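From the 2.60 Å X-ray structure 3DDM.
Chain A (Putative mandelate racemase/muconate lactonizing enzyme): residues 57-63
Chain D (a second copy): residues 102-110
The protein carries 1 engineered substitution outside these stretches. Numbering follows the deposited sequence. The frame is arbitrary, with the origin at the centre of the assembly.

Chain A 57-63: VWCNFPA
Chain D (102-110) VLAIQTGEP

What backbones meet here? Chain A contributes an irregular segment, extended at W58(A) (phi/psi -48/137) and F61(A) (-127/148), with a cis peptide bond before P62(A). Chain D supplies the end of a helix, 102-107, followed by G108(D) at 69/30, a positive phi that favours glycine, and E109(D) at -111/48, the N-cap of the next helix. The register is set by F61(A) and T107(D), whose CA atoms lie 5.9 Å apart; from first CA to last, 57-63 of chain A and 102-107 of chain D run in broadly opposite senses.

How is the helix end held together? Q106(D) N donates to V102(D) O at 2.9 Å and T107(D) N to L103(D) O at 3.0 Å. With chi1 at 69° (p), T107(D) also turns OG1 back to L103(D) O, 3.0 Å away, so its hydroxyl is spent within the chain and its methyl, CG2, is left to meet chain A.

Which apolar groups pack? T107(D) CG2 lies 3.6 Å from F61(A) CB and 3.7 Å from P62(A) CD, covering the cis junction. L103(D), chi1 t and chi2 p, starts sideways but brings CD1 within 4.0 Å of F61(A) CB. F61(A) is m, with chi2 98°; W58(A) is t, with chi2 86°, and its CZ3 comes 4.1 Å from T107(D) CA. Both CA-to-CB bonds point toward the helix.

What do the polar atoms do? No hydrogen bond crosses the contact, so shape and van der Waals packing join the stretches. W58(A) CH2 approaches Q106(D) O obliquely at 3.5 Å, while Q106(D), m at chi1 and chi2, places OE1 4.2 Å from F61(A) CD1. E109(D), m then t, sets OE2 3.2 Å from P62(A) CD; both its carboxylate oxygens are hydrogen-bonded elsewhere in the structure.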

# COMPACT_ATOMS: atom_id res chain seq x y z
N VAL A 57 -2.94 1.68 -15.84
CA VAL A 57 -2.68 1.77 -14.41
C VAL A 57 -1.26 1.31 -14.16
O VAL A 57 -0.91 0.17 -14.47
CB VAL A 57 -3.64 0.88 -13.59
CG1 VAL A 57 -3.28 0.97 -12.11
CG2 VAL A 57 -5.08 1.31 -13.81
N TRP A 58 -0.43 2.20 -13.62
CA TRP A 58 0.96 1.89 -13.32
C TRP A 58 1.03 0.55 -12.58
O TRP A 58 0.22 0.29 -11.68
CB TRP A 58 1.56 2.98 -12.44
CG TRP A 58 3.02 2.77 -12.15
CD1 TRP A 58 4.07 3.16 -12.93
CD2 TRP A 58 3.58 2.07 -11.03
NE1 TRP A 58 5.26 2.75 -12.37
CE2 TRP A 58 4.99 2.08 -11.20
CE3 TRP A 58 3.04 1.44 -9.91
CZ2 TRP A 58 5.86 1.49 -10.28
CZ3 TRP A 58 3.90 0.85 -8.99
CH2 TRP A 58 5.30 0.88 -9.18
N CYS A 59 1.99 -0.29 -12.95
CA CYS A 59 2.10 -1.57 -12.27
C CYS A 59 3.45 -2.24 -12.45
O CYS A 59 3.54 -3.47 -12.45
CB CYS A 59 1.00 -2.52 -12.76
SG CYS A 59 1.25 -3.18 -14.42
N ASN A 60 4.52 -1.47 -12.58
CA ASN A 60 5.82 -2.10 -12.77
C ASN A 60 6.24 -2.93 -11.57
O ASN A 60 6.73 -4.04 -11.73
CB ASN A 60 6.89 -1.06 -13.10
CG ASN A 60 6.78 -0.56 -14.53
OD1 ASN A 60 6.74 -1.36 -15.47
ND2 ASN A 60 6.73 0.75 -14.71
N PHE A 61 6.04 -2.40 -10.37
CA PHE A 61 6.40 -3.13 -9.16
C PHE A 61 5.23 -3.20 -8.19
O PHE A 61 4.38 -2.31 -8.16
CB PHE A 61 7.59 -2.45 -8.45
CG PHE A 61 8.78 -2.22 -9.33
CD1 PHE A 61 8.99 -0.97 -9.92
CD2 PHE A 61 9.69 -3.24 -9.59
CE1 PHE A 61 10.09 -0.74 -10.76
CE2 PHE A 61 10.80 -3.02 -10.42
CZ PHE A 61 11.00 -1.77 -11.01
N PRO A 62 5.14 -4.30 -7.41
CA PRO A 62 6.09 -5.41 -7.45
C PRO A 62 5.80 -6.19 -8.74
O PRO A 62 4.82 -5.90 -9.41
CB PRO A 62 5.74 -6.20 -6.19
CG PRO A 62 4.26 -6.00 -6.08
CD PRO A 62 4.13 -4.51 -6.36
N ALA A 63 6.64 -7.17 -9.08
CA ALA A 63 6.41 -7.93 -10.30
C ALA A 63 5.02 -8.59 -10.33
O ALA A 63 4.43 -8.74 -11.40
CB ALA A 63 7.48 -8.99 -10.47
N VAL D 102 12.48 0.42 0.35
CA VAL D 102 12.35 1.16 -0.90
C VAL D 102 11.18 0.62 -1.74
O VAL D 102 10.35 1.40 -2.24
CB VAL D 102 13.66 1.11 -1.74
CG1 VAL D 102 13.43 1.76 -3.10
CG2 VAL D 102 14.78 1.84 -1.01
N LEU D 103 11.09 -0.69 -1.91
CA LEU D 103 9.99 -1.25 -2.69
C LEU D 103 8.66 -0.70 -2.17
O LEU D 103 7.76 -0.38 -2.95
CB LEU D 103 9.98 -2.78 -2.58
CG LEU D 103 8.86 -3.50 -3.32
CD1 LEU D 103 8.94 -3.18 -4.81
CD2 LEU D 103 8.96 -5.00 -3.06
N ALA D 104 8.55 -0.58 -0.85
CA ALA D 104 7.34 -0.07 -0.22
C ALA D 104 7.03 1.35 -0.68
O ALA D 104 5.87 1.73 -0.81
CB ALA D 104 7.48 -0.12 1.31
N ILE D 105 8.09 2.14 -0.91
CA ILE D 105 7.95 3.52 -1.36
C ILE D 105 7.62 3.61 -2.85
O ILE D 105 6.84 4.46 -3.27
CB ILE D 105 9.25 4.32 -1.12
CG1 ILE D 105 9.53 4.43 0.38
CG2 ILE D 105 9.13 5.70 -1.75
CD1 ILE D 105 10.82 5.17 0.72
N GLN D 106 8.20 2.72 -3.65
CA GLN D 106 7.97 2.69 -5.09
C GLN D 106 6.55 2.31 -5.44
O GLN D 106 5.93 2.88 -6.33
CB GLN D 106 8.89 1.66 -5.75
CG GLN D 106 10.28 2.12 -6.10
CD GLN D 106 10.29 3.06 -7.29
OE1 GLN D 106 9.59 2.83 -8.28
NE2 GLN D 106 11.11 4.12 -7.21
N THR D 107 6.05 1.30 -4.74
CA THR D 107 4.72 0.74 -4.99
C THR D 107 3.62 1.31 -4.13
O THR D 107 2.45 1.13 -4.45
CB THR D 107 4.74 -0.76 -4.76
OG1 THR D 107 4.90 -1.00 -3.36
CG2 THR D 107 5.88 -1.40 -5.50
N GLY D 108 3.98 1.96 -3.03
CA GLY D 108 2.98 2.52 -2.14
C GLY D 108 2.21 1.43 -1.42
O GLY D 108 1.05 1.60 -1.06
N GLU D 109 2.86 0.30 -1.20
CA GLU D 109 2.21 -0.82 -0.55
C GLU D 109 2.71 -1.13 0.85
O GLU D 109 2.99 -2.28 1.18
CB GLU D 109 2.31 -2.07 -1.43
CG GLU D 109 1.51 -1.96 -2.72
CD GLU D 109 1.49 -3.25 -3.52
OE1 GLU D 109 1.32 -4.33 -2.92
OE2 GLU D 109 1.63 -3.19 -4.76
N PRO D 110 2.84 -0.10 1.70
CA PRO D 110 3.32 -0.39 3.06
C PRO D 110 2.49 -1.51 3.72
O PRO D 110 3.04 -2.42 4.33
CB PRO D 110 3.18 0.95 3.77
CG PRO D 110 2.11 1.69 2.97
CD PRO D 110 2.50 1.33 1.57